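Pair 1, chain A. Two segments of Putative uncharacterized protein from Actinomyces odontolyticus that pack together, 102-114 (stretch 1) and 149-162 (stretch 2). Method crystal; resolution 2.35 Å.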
# COMPACT_ATOMS: atom_id res chain seq x y z
N GLU A 102 -8.63 15.16 -20.03
CA GLU A 102 -9.84 15.91 -19.86
C GLU A 102 -9.84 16.70 -18.56
O GLU A 102 -10.83 17.28 -18.22
CB GLU A 102 -11.01 14.95 -19.99
CG GLU A 102 -11.06 14.30 -21.38
CD GLU A 102 -11.10 15.32 -22.53
OE1 GLU A 102 -11.97 16.21 -22.51
OE2 GLU A 102 -10.30 15.23 -23.48
N LEU A 103 -8.71 16.71 -17.86
CA LEU A 103 -8.51 17.55 -16.70
C LEU A 103 -8.90 18.97 -17.08
O LEU A 103 -8.27 19.59 -17.92
CB LEU A 103 -7.04 17.50 -16.21
CG LEU A 103 -6.63 18.32 -14.96
CD1 LEU A 103 -7.47 17.96 -13.71
CD2 LEU A 103 -5.12 18.18 -14.70
N PRO A 104 -10.00 19.47 -16.49
CA PRO A 104 -10.39 20.82 -16.83
C PRO A 104 -9.35 21.84 -16.35
O PRO A 104 -8.63 21.59 -15.40
CB PRO A 104 -11.74 21.02 -16.09
CG PRO A 104 -12.17 19.64 -15.66
CD PRO A 104 -10.90 18.85 -15.52
N ASP A 105 -9.27 22.95 -17.06
CA ASP A 105 -8.54 24.12 -16.62
C ASP A 105 -9.03 24.59 -15.23
O ASP A 105 -10.20 24.96 -15.08
CB ASP A 105 -8.81 25.24 -17.64
CG ASP A 105 -7.71 26.26 -17.65
OD1 ASP A 105 -7.07 26.47 -16.58
OD2 ASP A 105 -7.45 26.79 -18.74
N GLY A 106 -8.13 24.59 -14.24
CA GLY A 106 -8.49 24.80 -12.83
C GLY A 106 -9.17 23.62 -12.15
O GLY A 106 -9.82 23.76 -11.12
N GLY A 107 -9.00 22.44 -12.73
CA GLY A 107 -9.57 21.20 -12.19
C GLY A 107 -8.79 20.74 -10.97
O GLY A 107 -7.80 21.37 -10.61
N THR A 108 -9.22 19.66 -10.34
CA THR A 108 -8.66 19.24 -9.06
C THR A 108 -8.23 17.76 -9.05
O THR A 108 -8.87 16.96 -9.67
CB THR A 108 -9.68 19.45 -7.94
OG1 THR A 108 -10.88 18.79 -8.32
CG2 THR A 108 -9.91 20.97 -7.66
N ILE A 109 -7.13 17.44 -8.37
CA ILE A 109 -6.65 16.06 -8.24
C ILE A 109 -6.41 15.85 -6.76
O ILE A 109 -5.61 16.53 -6.17
CB ILE A 109 -5.36 15.76 -9.03
CG1 ILE A 109 -5.58 16.00 -10.55
CG2 ILE A 109 -4.88 14.32 -8.77
CD1 ILE A 109 -4.40 15.63 -11.44
N GLY A 110 -7.18 14.93 -6.18
CA GLY A 110 -6.93 14.43 -4.84
C GLY A 110 -5.65 13.64 -4.75
O GLY A 110 -5.36 12.79 -5.60
N ILE A 111 -4.88 13.89 -3.70
CA ILE A 111 -3.57 13.27 -3.51
C ILE A 111 -3.40 13.00 -2.01
O ILE A 111 -3.76 13.81 -1.18
CB ILE A 111 -2.45 14.19 -4.08
CG1 ILE A 111 -1.09 13.47 -4.19
CG2 ILE A 111 -2.35 15.51 -3.28
CD1 ILE A 111 -0.15 14.12 -5.22
N ILE A 112 -2.88 11.83 -1.67
CA ILE A 112 -2.64 11.44 -0.29
C ILE A 112 -1.65 12.42 0.41
O ILE A 112 -0.82 13.12 -0.23
CB ILE A 112 -2.10 9.97 -0.24
CG1 ILE A 112 -2.44 9.30 1.11
CG2 ILE A 112 -0.59 9.95 -0.56
CD1 ILE A 112 -2.27 7.80 1.16
N SER A 113 -1.70 12.44 1.73
CA SER A 113 -0.97 13.45 2.51
C SER A 113 0.33 12.97 3.14
O SER A 113 1.13 13.78 3.51
CB SER A 113 -1.89 14.10 3.58
OG SER A 113 -2.36 13.08 4.42
N ASP A 114 0.58 11.67 3.20
CA ASP A 114 1.86 11.16 3.73
C ASP A 114 2.99 11.33 2.69
O ASP A 114 2.74 11.20 1.48
CB ASP A 114 1.70 9.73 4.25
CG ASP A 114 1.75 8.65 3.15
OD1 ASP A 114 2.87 8.27 2.68
OD2 ASP A 114 0.66 8.12 2.81
N LYS A 149 0.19 21.84 -16.34
CA LYS A 149 -1.13 22.30 -16.80
C LYS A 149 -1.75 23.04 -15.60
O LYS A 149 -1.27 22.93 -14.49
CB LYS A 149 -2.01 21.11 -17.24
CG LYS A 149 -1.43 20.23 -18.36
CD LYS A 149 -1.46 20.92 -19.75
CE LYS A 149 -0.74 20.17 -20.89
NZ LYS A 149 -1.50 19.14 -21.65
N ASN A 150 -2.80 23.82 -15.81
CA ASN A 150 -3.41 24.56 -14.72
C ASN A 150 -4.46 23.74 -13.96
O ASN A 150 -5.59 23.56 -14.42
CB ASN A 150 -4.03 25.86 -15.23
CG ASN A 150 -4.58 26.71 -14.09
OD1 ASN A 150 -5.79 26.84 -13.93
ND2 ASN A 150 -3.69 27.24 -13.26
N PHE A 151 -4.07 23.22 -12.80
CA PHE A 151 -4.98 22.51 -11.93
C PHE A 151 -4.49 22.71 -10.47
O PHE A 151 -3.42 23.26 -10.27
CB PHE A 151 -5.02 21.02 -12.32
CG PHE A 151 -3.73 20.29 -12.00
CD1 PHE A 151 -2.66 20.29 -12.89
CD2 PHE A 151 -3.57 19.62 -10.80
CE1 PHE A 151 -1.47 19.65 -12.58
CE2 PHE A 151 -2.36 18.99 -10.47
CZ PHE A 151 -1.32 19.02 -11.35
N ASP A 152 -5.25 22.25 -9.48
CA ASP A 152 -4.84 22.24 -8.07
C ASP A 152 -4.84 20.84 -7.50
O ASP A 152 -5.77 20.06 -7.75
CB ASP A 152 -5.79 23.12 -7.25
CG ASP A 152 -5.80 24.54 -7.72
OD1 ASP A 152 -4.70 25.09 -7.94
OD2 ASP A 152 -6.89 25.10 -7.90
N PHE A 153 -3.82 20.52 -6.72
CA PHE A 153 -3.86 19.34 -5.89
C PHE A 153 -4.69 19.59 -4.65
O PHE A 153 -4.71 20.69 -4.11
CB PHE A 153 -2.47 18.93 -5.45
CG PHE A 153 -1.61 18.37 -6.55
CD1 PHE A 153 -1.82 17.10 -7.01
CD2 PHE A 153 -0.55 19.12 -7.07
CE1 PHE A 153 -1.02 16.58 -8.02
CE2 PHE A 153 0.27 18.59 -8.05
CZ PHE A 153 0.02 17.33 -8.53
N ARG A 154 -5.38 18.57 -4.19
CA ARG A 154 -6.03 18.66 -2.88
C ARG A 154 -5.63 17.47 -2.04
O ARG A 154 -5.95 16.33 -2.38
CB ARG A 154 -7.55 18.70 -3.01
CG ARG A 154 -8.05 19.86 -3.81
CD ARG A 154 -7.89 21.16 -3.08
NE ARG A 154 -8.86 22.02 -3.70
CZ ARG A 154 -10.16 22.07 -3.36
NH1 ARG A 154 -10.66 21.35 -2.33
NH2 ARG A 154 -10.95 22.87 -4.06
N GLU A 155 -4.92 17.76 -0.96
CA GLU A 155 -4.44 16.73 -0.05
C GLU A 155 -5.59 16.20 0.71
O GLU A 155 -6.38 16.93 1.22
CB GLU A 155 -3.47 17.29 0.95
CG GLU A 155 -2.10 17.61 0.39
CD GLU A 155 -1.10 17.73 1.53
OE1 GLU A 155 -1.53 18.05 2.65
OE2 GLU A 155 0.10 17.47 1.32
N VAL A 156 -5.67 14.89 0.78
CA VAL A 156 -6.75 14.19 1.40
C VAL A 156 -6.05 13.11 2.21
O VAL A 156 -4.97 12.63 1.83
CB VAL A 156 -7.68 13.67 0.29
CG1 VAL A 156 -8.42 12.43 0.69
CG2 VAL A 156 -8.66 14.75 -0.12
N GLU A 157 -6.63 12.75 3.34
CA GLU A 157 -6.08 11.65 4.13
C GLU A 157 -6.43 10.37 3.40
O GLU A 157 -7.42 10.31 2.73
CB GLU A 157 -6.63 11.65 5.57
CG GLU A 157 -5.91 12.62 6.52
CD GLU A 157 -6.56 12.67 7.90
OE1 GLU A 157 -7.75 12.30 8.03
OE2 GLU A 157 -5.89 13.07 8.88
N GLY A 158 -5.58 9.36 3.52
CA GLY A 158 -5.73 8.13 2.75
C GLY A 158 -7.10 7.49 2.70
O GLY A 158 -7.55 7.11 1.64
N PRO A 159 -7.78 7.33 3.86
CA PRO A 159 -9.08 6.66 3.79
C PRO A 159 -10.19 7.52 3.18
O PRO A 159 -11.28 7.03 2.98
CB PRO A 159 -9.40 6.32 5.26
CG PRO A 159 -8.11 6.42 5.97
CD PRO A 159 -7.24 7.38 5.23
N GLN A 160 -9.90 8.80 2.93
CA GLN A 160 -10.85 9.75 2.33
C GLN A 160 -10.66 9.85 0.80
O GLN A 160 -11.42 10.55 0.10
CB GLN A 160 -10.66 11.14 3.00
CG GLN A 160 -11.08 11.20 4.46
CD GLN A 160 -12.49 10.64 4.65
OE1 GLN A 160 -13.47 11.15 4.08
NE2 GLN A 160 -12.60 9.56 5.41
N LEU A 161 -9.65 9.16 0.28
CA LEU A 161 -9.33 9.20 -1.17
C LEU A 161 -10.50 8.79 -2.10
O LEU A 161 -10.83 9.55 -3.02
CB LEU A 161 -8.07 8.38 -1.48
CG LEU A 161 -6.76 9.11 -1.16
CD1 LEU A 161 -5.65 8.09 -1.11
CD2 LEU A 161 -6.46 10.23 -2.13
N VAL A 162 -11.07 7.60 -1.90
CA VAL A 162 -12.21 7.13 -2.70
C VAL A 162 -13.39 8.07 -2.57
O VAL A 162 -13.91 8.49 -3.58
CB VAL A 162 -12.67 5.71 -2.33
CG1 VAL A 162 -13.98 5.31 -3.07
CG2 VAL A 162 -11.57 4.75 -2.63
O HOH W 1 -3.03 10.46 4.70

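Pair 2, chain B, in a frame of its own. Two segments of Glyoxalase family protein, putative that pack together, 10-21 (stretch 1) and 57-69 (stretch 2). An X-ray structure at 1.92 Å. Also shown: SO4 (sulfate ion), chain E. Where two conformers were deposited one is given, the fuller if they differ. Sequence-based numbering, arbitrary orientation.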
# COMPACT_ATOMS: atom_id res chain seq x y z
N GLY B 10 -2.58 0.35 11.76
CA GLY B 10 -3.03 -0.22 10.51
C GLY B 10 -2.55 0.64 9.36
O GLY B 10 -1.82 1.62 9.56
N ILE B 11 -2.90 0.25 8.14
CA ILE B 11 -2.64 1.07 6.95
C ILE B 11 -3.80 2.06 6.84
O ILE B 11 -4.96 1.66 6.76
CB ILE B 11 -2.55 0.17 5.67
CG1 ILE B 11 -1.34 -0.75 5.82
CG2 ILE B 11 -2.44 1.00 4.35
CD1 ILE B 11 -1.31 -1.92 4.80
N ASP B 12 -3.50 3.34 6.86
CA ASP B 12 -4.50 4.33 6.62
C ASP B 12 -4.82 4.42 5.11
O ASP B 12 -5.98 4.47 4.70
CB ASP B 12 -4.03 5.69 7.14
CG ASP B 12 -5.03 6.78 6.86
OD1 ASP B 12 -5.91 6.98 7.70
OD2 ASP B 12 -4.98 7.40 5.80
N HIS B 13 -3.79 4.45 4.30
CA HIS B 13 -3.99 4.55 2.86
C HIS B 13 -2.71 4.14 2.16
O HIS B 13 -1.68 4.01 2.78
CB HIS B 13 -4.44 6.00 2.40
CG HIS B 13 -3.39 7.05 2.57
ND1 HIS B 13 -3.28 7.80 3.73
CD2 HIS B 13 -2.43 7.51 1.74
CE1 HIS B 13 -2.28 8.66 3.61
NE2 HIS B 13 -1.75 8.50 2.41
N VAL B 14 -2.82 3.92 0.85
CA VAL B 14 -1.67 3.76 -0.03
C VAL B 14 -1.68 4.88 -1.07
O VAL B 14 -2.74 5.28 -1.59
CB VAL B 14 -1.63 2.36 -0.73
CG1 VAL B 14 -1.39 1.30 0.29
CG2 VAL B 14 -2.96 2.07 -1.53
N GLN B 15 -0.50 5.42 -1.33
CA GLN B 15 -0.35 6.43 -2.33
C GLN B 15 0.18 5.74 -3.59
O GLN B 15 1.25 5.16 -3.56
CB GLN B 15 0.57 7.55 -1.84
CG GLN B 15 0.89 8.45 -3.05
CD GLN B 15 0.78 9.89 -2.75
OE1 GLN B 15 -0.26 10.37 -2.32
NE2 GLN B 15 1.85 10.60 -2.97
N VAL B 16 -0.57 5.81 -4.69
CA VAL B 16 -0.20 5.23 -6.02
C VAL B 16 0.13 6.41 -6.95
O VAL B 16 -0.58 7.41 -6.97
CB VAL B 16 -1.42 4.46 -6.57
CG1 VAL B 16 -1.24 4.00 -8.03
CG2 VAL B 16 -1.74 3.27 -5.64
N ALA B 17 1.24 6.32 -7.67
CA ALA B 17 1.67 7.47 -8.46
C ALA B 17 1.04 7.39 -9.86
O ALA B 17 0.65 6.29 -10.30
CB ALA B 17 3.16 7.52 -8.53
N ALA B 18 0.97 8.53 -10.53
CA ALA B 18 0.38 8.65 -11.85
C ALA B 18 0.92 9.92 -12.47
O ALA B 18 1.43 10.81 -11.77
CB ALA B 18 -1.13 8.70 -11.72
N PRO B 19 0.83 10.02 -13.80
CA PRO B 19 1.34 11.27 -14.37
C PRO B 19 0.44 12.50 -14.21
O PRO B 19 -0.77 12.39 -13.95
CB PRO B 19 1.50 10.93 -15.86
CG PRO B 19 0.57 9.78 -16.13
CD PRO B 19 0.39 9.05 -14.82
N VAL B 20 1.02 13.67 -14.49
CA VAL B 20 0.20 14.90 -14.51
C VAL B 20 -0.95 14.70 -15.51
O VAL B 20 -0.74 14.13 -16.57
CB VAL B 20 1.08 16.08 -14.94
CG1 VAL B 20 0.33 17.37 -14.94
CG2 VAL B 20 2.30 16.17 -14.02
N GLY B 21 -2.15 15.17 -15.18
CA GLY B 21 -3.30 15.04 -16.08
C GLY B 21 -4.05 13.73 -15.94
O GLY B 21 -4.94 13.46 -16.71
N ASN B 57 -12.33 0.70 5.27
CA ASN B 57 -11.83 1.72 6.21
C ASN B 57 -10.57 2.35 5.73
O ASN B 57 -9.92 3.10 6.48
CB ASN B 57 -11.55 1.15 7.62
CG ASN B 57 -12.79 0.97 8.42
OD1 ASN B 57 -13.70 1.78 8.33
ND2 ASN B 57 -12.85 -0.11 9.18
N GLN B 58 -10.17 1.99 4.50
CA GLN B 58 -8.97 2.57 3.93
C GLN B 58 -9.27 3.45 2.70
O GLN B 58 -10.45 3.60 2.27
CB GLN B 58 -7.93 1.46 3.58
CG GLN B 58 -7.35 0.70 4.77
CD GLN B 58 -8.28 -0.40 5.27
OE1 GLN B 58 -8.75 -1.20 4.48
NE2 GLN B 58 -8.54 -0.44 6.58
N GLU B 59 -8.21 4.08 2.19
CA GLU B 59 -8.28 4.92 0.98
C GLU B 59 -7.13 4.59 0.04
O GLU B 59 -6.12 4.06 0.44
CB GLU B 59 -8.18 6.42 1.33
CG GLU B 59 -9.17 6.79 2.40
CD GLU B 59 -9.02 8.20 2.97
OE1 GLU B 59 -7.97 8.90 2.84
OE2 GLU B 59 -10.02 8.61 3.60
N ILE B 60 -7.31 4.91 -1.23
CA ILE B 60 -6.20 4.88 -2.17
C ILE B 60 -6.07 6.32 -2.67
O ILE B 60 -7.07 6.92 -3.03
CB ILE B 60 -6.40 3.82 -3.33
CG1 ILE B 60 -5.14 3.75 -4.21
CG2 ILE B 60 -7.63 4.12 -4.19
CD1 ILE B 60 -5.23 2.73 -5.31
N HIS B 61 -4.86 6.89 -2.64
CA HIS B 61 -4.65 8.24 -3.05
C HIS B 61 -3.83 8.15 -4.35
O HIS B 61 -2.72 7.64 -4.37
CB HIS B 61 -3.89 9.09 -2.02
CG HIS B 61 -4.58 9.26 -0.71
ND1 HIS B 61 -4.10 10.10 0.28
CD2 HIS B 61 -5.80 8.82 -0.27
CE1 HIS B 61 -4.93 10.07 1.30
NE2 HIS B 61 -5.98 9.33 0.99
N ILE B 62 -4.41 8.65 -5.43
CA ILE B 62 -3.66 8.72 -6.72
C ILE B 62 -2.99 10.08 -6.73
O ILE B 62 -3.67 11.13 -6.80
CB ILE B 62 -4.60 8.54 -7.94
CG1 ILE B 62 -5.49 7.27 -7.81
CG2 ILE B 62 -3.75 8.57 -9.20
CD1 ILE B 62 -4.61 5.99 -7.55
N GLY B 63 -1.65 10.07 -6.63
CA GLY B 63 -0.86 11.28 -6.55
C GLY B 63 -0.08 11.49 -7.84
O GLY B 63 0.56 10.55 -8.39
N VAL B 64 -0.11 12.73 -8.30
CA VAL B 64 0.48 13.16 -9.56
C VAL B 64 1.99 13.23 -9.40
O VAL B 64 2.50 13.77 -8.38
CB VAL B 64 -0.10 14.54 -9.99
CG1 VAL B 64 0.86 15.26 -10.86
CG2 VAL B 64 -1.36 14.35 -10.77
N GLU B 65 2.72 12.68 -10.39
CA GLU B 65 4.18 12.75 -10.38
C GLU B 65 4.71 13.11 -11.76
O GLU B 65 4.50 12.40 -12.76
CB GLU B 65 4.78 11.41 -9.91
CG GLU B 65 4.44 11.03 -8.46
CD GLU B 65 5.06 11.97 -7.38
OE1 GLU B 65 5.89 12.84 -7.71
OE2 GLU B 65 4.70 11.81 -6.17
N GLN B 66 5.41 14.23 -11.85
CA GLN B 66 6.01 14.59 -13.06
C GLN B 66 7.04 13.55 -13.51
O GLN B 66 7.18 13.28 -14.71
CB GLN B 66 6.70 15.92 -12.85
CG GLN B 66 7.37 16.42 -13.97
CD GLN B 66 8.21 17.61 -13.57
OE1 GLN B 66 8.44 17.88 -12.38
NE2 GLN B 66 8.67 18.32 -14.55
N ASN B 67 7.72 12.95 -12.53
CA ASN B 67 8.72 11.90 -12.82
C ASN B 67 8.11 10.51 -12.57
O ASN B 67 8.74 9.64 -12.04
CB ASN B 67 9.97 12.10 -12.00
CG ASN B 67 10.77 13.31 -12.45
OD1 ASN B 67 11.18 14.13 -11.62
ND2 ASN B 67 10.96 13.45 -13.77
N PHE B 68 6.85 10.33 -12.95
CA PHE B 68 6.19 9.06 -12.75
C PHE B 68 6.93 7.83 -13.37
O PHE B 68 7.34 7.83 -14.56
CB PHE B 68 4.77 9.14 -13.31
CG PHE B 68 4.05 7.82 -13.32
CD1 PHE B 68 3.76 7.16 -12.16
CD2 PHE B 68 3.62 7.26 -14.55
CE1 PHE B 68 3.09 5.93 -12.15
CE2 PHE B 68 2.98 6.03 -14.58
CZ PHE B 68 2.65 5.39 -13.39
N ASN B 69 7.07 6.79 -12.55
CA ASN B 69 7.56 5.49 -13.04
C ASN B 69 6.56 4.41 -12.58
O ASN B 69 6.35 4.25 -11.40
CB ASN B 69 8.94 5.24 -12.44
CG ASN B 69 9.69 4.12 -13.13
OD1 ASN B 69 9.32 3.66 -14.23
ND2 ASN B 69 10.77 3.69 -12.50
S SO4 E . -9.99 -2.27 9.31
O1 SO4 E . -9.38 -1.06 9.88
O2 SO4 E . -10.61 -3.01 10.39
O3 SO4 E . -10.94 -1.97 8.25
O4 SO4 E . -9.04 -3.18 8.71
O HOH W 2 -6.60 0.75 8.94
O HOH W 3 -6.25 9.81 4.57
O HOH W 4 -1.82 11.48 0.22
O HOH W 5 3.75 13.17 -15.55

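Both pairs consist of two neighbouring parallel strands. The angle between the N-to-C directions is 37° in pair 1 and 35° in pair 2, with signed crossing angles of -37° and -35° and closest axis approaches of 4.5 and 4.6 Å. Superposing N, CA and C of 14 central residues gives an RMSD of 0.6 Å. The buried surfaces are similar as well, 927 and 970 Å².

The matched positions preserve the hydrogen-bond register. In pair 1, Ile A109 both gives and receives: its N donates to Asp A152 O (3.0 Å) and its O accepts from Arg A154 N (2.9 Å). Val B16, which falls 0.3 Å from Ile A109 by CA, does the same, its N donating to His B61 O (2.8 Å) and its O accepting from Gly B63 N (2.9 Å). One step on, Ile A111 N donates to Arg A154 O (3.0 Å) and Val A156 N to Ile A111 O (2.9 Å); the equivalent bonds are Ala B18 N to Gly B63 O (3.0 Å, weak, with an angle of 129°) and Glu B65 N to Ala B18 O (2.7 Å). Such alternation, in which one residue bonds through both N and O to two residues flanking its bridge partner, is the signature of parallel pairing.

On the face carrying Ile A109, Ile A111, Phe A151 and Phe A153, pair 1 combines branched chains with aromatic rings. Ile A109 CD1 lies 4.0 Å from Phe A151 CE2, and Ile A111 CD1 lies 3.8 Å from Phe A153 CE1. Pair 2 fills the corresponding positions with aliphatic groups alone: Val B16 CG2 meets Ile B60 CD1 at 3.5 Å, and Ala B18 CB meets Ile B62 CG2 at 3.6 Å. The small alanine is met by the CG2 branch of Ile B62, while the end of that isoleucine, with chi1 and chi2 both m, comes nearer the other strand at Val B16: Ile B62 CD1 lies 3.7 Å from Val B16 CB. Gly A107 has no side chain where Val B14 CG2 touches Ile B60 CG1 (3.8 Å).

The other face differs more in chemistry. Thr A108 and Gln B15 match, as do Asp A152 and His B61, but Gly A106 occupies the position of His B13. In pair 2 that histidine forms an offset stack with His B61, the ring centroids 3.9 Å apart and the planes at 12°. Water 4 then links Gln B15 OE1 (3.2 Å) with His B61 ND1 (2.7 Å). Pair 1 instead sets Thr A108 CG2 4.2 Å from Arg A154 NH2.

Past the strands, Leu A161 and Phe B68 correspond more loosely, 1.9 Å apart by CA, yet both return to the first stretch. Leu A161 CD2 approaches Ile A112 N at 3.9 Å, while its CD1 lies 4.1 Å from Ile A112 CD1. Phe B68 instead offers a ring face: Ala B18 CA and Pro B19 CD sit over it, 3.9 and 4.1 Å from the Phe B68 ring centroid.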